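Local coordinates for protein M32 carboxypeptidase (Chitinophagaceae bacterium, PDB 7A03) that probably removes amino acids one at a time from the carboxyl end of peptides as a metal-dependent carboxypeptidase of the M32 family, at residues A[128-133]-A[379-384]. Residues are numbered along the deposited sequence; the frame is centred on the assembly and turned at random.
Sequences DYQVFE and TKDLNK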
loop_
_atom_site.group_PDB
_atom_site.type_symbol
_atom_site.label_atom_id
_atom_site.label_comp_id
_atom_site.label_asym_id
_atom_site.label_seq_id
_atom_site.Cartn_x
_atom_site.Cartn_y
_atom_site.Cartn_z
ATOM N N ASP A 128 -27.063 1.778 5.478
ATOM C CA ASP A 128 -27.680 2.882 4.745
ATOM C C ASP A 128 -26.666 4.003 4.605
ATOM O O ASP A 128 -26.248 4.595 5.606
ATOM C CB ASP A 128 -28.937 3.390 5.461
ATOM C CG ASP A 128 -29.650 4.495 4.692
ATOM O OD1 ASP A 128 -30.701 4.965 5.170
ATOM O OD2 ASP A 128 -29.176 4.896 3.608
ATOM N N TYR A 129 -26.310 4.318 3.359
ATOM C CA TYR A 129 -25.320 5.357 3.112
ATOM C C TYR A 129 -25.808 6.726 3.568
ATOM O O TYR A 129 -24.997 7.569 3.973
ATOM C CB TYR A 129 -24.964 5.391 1.624
ATOM C CG TYR A 129 -24.332 6.693 1.199
ATOM C CD1 TYR A 129 -22.998 6.955 1.474
ATOM C CD2 TYR A 129 -25.072 7.666 0.541
ATOM C CE1 TYR A 129 -22.414 8.153 1.101
ATOM C CE2 TYR A 129 -24.497 8.866 0.159
ATOM C CZ TYR A 129 -23.165 9.098 0.443
ATOM O OH TYR A 129 -22.592 10.289 0.069
ATOM N N GLN A 130 -27.121 6.975 3.497
ATOM C CA GLN A 130 -27.642 8.288 3.861
ATOM C C GLN A 130 -27.367 8.635 5.317
ATOM O O GLN A 130 -27.368 9.819 5.670
ATOM C CB GLN A 130 -29.133 8.394 3.527
ATOM C CG GLN A 130 -29.445 8.184 2.051
ATOM C CD GLN A 130 -28.764 9.205 1.147
ATOM O OE1 GLN A 130 -28.335 10.269 1.597
ATOM N NE2 GLN A 130 -28.653 8.874 -0.137
ATOM N N VAL A 131 -27.117 7.634 6.162
ATOM C CA VAL A 131 -26.664 7.904 7.523
ATOM C C VAL A 131 -25.290 8.560 7.504
ATOM O O VAL A 131 -25.009 9.479 8.285
ATOM C CB VAL A 131 -26.670 6.602 8.345
ATOM C CG1 VAL A 131 -25.941 6.797 9.658
ATOM C CG2 VAL A 131 -28.095 6.131 8.586
ATOM N N PHE A 132 -24.414 8.099 6.610
ATOM C CA PHE A 132 -23.064 8.629 6.485
ATOM C C PHE A 132 -23.023 9.927 5.692
ATOM O O PHE A 132 -22.063 10.692 5.832
ATOM C CB PHE A 132 -22.196 7.567 5.790
ATOM C CG PHE A 132 -20.725 7.903 5.707
ATOM C CD1 PHE A 132 -20.001 8.231 6.840
ATOM C CD2 PHE A 132 -20.059 7.844 4.487
ATOM C CE1 PHE A 132 -18.639 8.518 6.759
ATOM C CE2 PHE A 132 -18.705 8.134 4.400
ATOM C CZ PHE A 132 -17.994 8.470 5.538
ATOM N N GLU A 133 -24.046 10.193 4.882
ATOM C CA GLU A 133 -23.949 11.265 3.894
ATOM C C GLU A 133 -23.638 12.649 4.465
ATOM O O GLU A 133 -22.814 13.356 3.860
ATOM C CB GLU A 133 -25.179 11.264 2.974
ATOM C CG GLU A 133 -25.051 12.178 1.784
ATOM C CD GLU A 133 -25.299 13.638 2.138
ATOM O OE1 GLU A 133 -25.998 13.907 3.136
ATOM O OE2 GLU A 133 -24.762 14.520 1.446
ATOM N N THR A 379 -22.086 14.536 -3.094
ATOM C CA THR A 379 -22.265 13.460 -2.131
ATOM C C THR A 379 -23.720 13.034 -1.991
ATOM O O THR A 379 -23.988 11.975 -1.413
ATOM C CB THR A 379 -21.715 13.891 -0.771
ATOM O OG1 THR A 379 -21.983 12.877 0.200
ATOM C CG2 THR A 379 -22.370 15.168 -0.335
ATOM N N LYS A 380 -24.662 13.834 -2.488
ATOM C CA LYS A 380 -26.065 13.444 -2.467
ATOM C C LYS A 380 -26.252 12.250 -3.398
ATOM O O LYS A 380 -25.884 12.315 -4.576
ATOM C CB LYS A 380 -26.934 14.619 -2.921
ATOM C CG LYS A 380 -26.953 15.833 -1.976
ATOM C CD LYS A 380 -26.770 15.429 -0.520
ATOM C CE LYS A 380 -26.997 16.596 0.445
ATOM N NZ LYS A 380 -25.704 17.060 1.045
ATOM N N ASP A 381 -26.798 11.155 -2.865
ATOM C CA ASP A 381 -27.034 9.941 -3.650
ATOM C C ASP A 381 -25.734 9.372 -4.218
ATOM O O ASP A 381 -25.681 8.890 -5.353
ATOM C CB ASP A 381 -28.075 10.165 -4.750
ATOM C CG ASP A 381 -29.486 9.865 -4.287
ATOM O OD1 ASP A 381 -29.880 8.681 -4.306
ATOM O OD2 ASP A 381 -30.203 10.815 -3.906
ATOM N N LEU A 382 -24.665 9.442 -3.428
ATOM C CA LEU A 382 -23.402 8.876 -3.887
ATOM C C LEU A 382 -23.487 7.361 -4.023
ATOM O O LEU A 382 -22.750 6.771 -4.822
ATOM C CB LEU A 382 -22.275 9.284 -2.942
ATOM C CG LEU A 382 -20.853 9.012 -3.436
ATOM C CD1 LEU A 382 -20.569 9.815 -4.691
ATOM C CD2 LEU A 382 -19.849 9.330 -2.358
ATOM N N ASN A 383 -24.370 6.715 -3.257
ATOM C CA ASN A 383 -24.525 5.270 -3.383
ATOM C C ASN A 383 -24.994 4.887 -4.784
ATOM O O ASN A 383 -24.509 3.907 -5.357
ATOM C CB ASN A 383 -25.477 4.738 -2.312
ATOM C CG ASN A 383 -26.835 5.401 -2.364
ATOM O OD1 ASN A 383 -26.945 6.591 -2.651
ATOM N ND2 ASN A 383 -27.881 4.629 -2.094
ATOM N N LYS A 384 -25.915 5.662 -5.362
ATOM C CA LYS A 384 -26.356 5.380 -6.725
ATOM C C LYS A 384 -25.220 5.564 -7.723
ATOM O O LYS A 384 -25.045 4.744 -8.635
ATOM C CB LYS A 384 -27.552 6.262 -7.095
ATOM C CG LYS A 384 -28.125 5.946 -8.470
ATOM C CD LYS A 384 -28.744 7.155 -9.144
ATOM C CE LYS A 384 -28.245 7.314 -10.574
ATOM N NZ LYS A 384 -28.963 6.425 -11.530
#
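The Tyr129 ring has the backbone N of Asn383 over one face, offset toward the rim. Thr379 O lies at its edge, in the ring plane. The amide of Asn383 is turned only 22° from the ring, and its OD1 sits 3.9 Å from Tyr129 CD2. Leu382 CB approaches obliquely, 3.5 Å from Tyr129 CZ. CG of Tyr129 is anti to its backbone N (chi1 160°), and the side chain lies along 379-384, with CB and CD2 beside Asn383 and OH at Thr379. There OH donates to Thr379 O at 2.6 Å, in the carbonyl plane and on a lone pair. Thr379 OG1 is 2.7 Å from the same OH. The hydroxyl bond fixes the tip on the type II beta turn from Thr379 to Leu382, while Leu382 CB and Asn383 pack along the ring.

Glu133, one turn further along its helix, bends at chi2 (-79°). Its OE2 accepts from Lys380 NZ at 2.7 Å, through the syn lone pair, in a salt bridge. The lysine chain crosses the glutamate at about a right angle, itself bent at chi2 and chi4. Thr379 OG1 adds a weak hydrogen bond to OE2. The nearby ammonium probably keeps the carboxylate charged. The Gln130 amide stands nearly perpendicular to that of Asn383. Asn383 OD1 is buried by the contact and has no hydrogen-bond partner in the model; Gln130 NE2, at 3.8 Å, is too far to count as one.

Asp128 is the N-cap of helix 129-150, and its OD2 accepts from Gln130 N from above the carboxylate plane. Asp401 takes the N-H of Tyr129. Leu136, a later residue of the same helix, packs on Tyr129, Thr379 and Leu382. The contact joins two helix starts, 129-150 and 382-394, through a tyrosine hydroxyl on a turn carbonyl and a salt bridge between the buried Glu133 and the exposed Lys380. It is peripheral packing in the largely helical M32 carboxypeptidase fold.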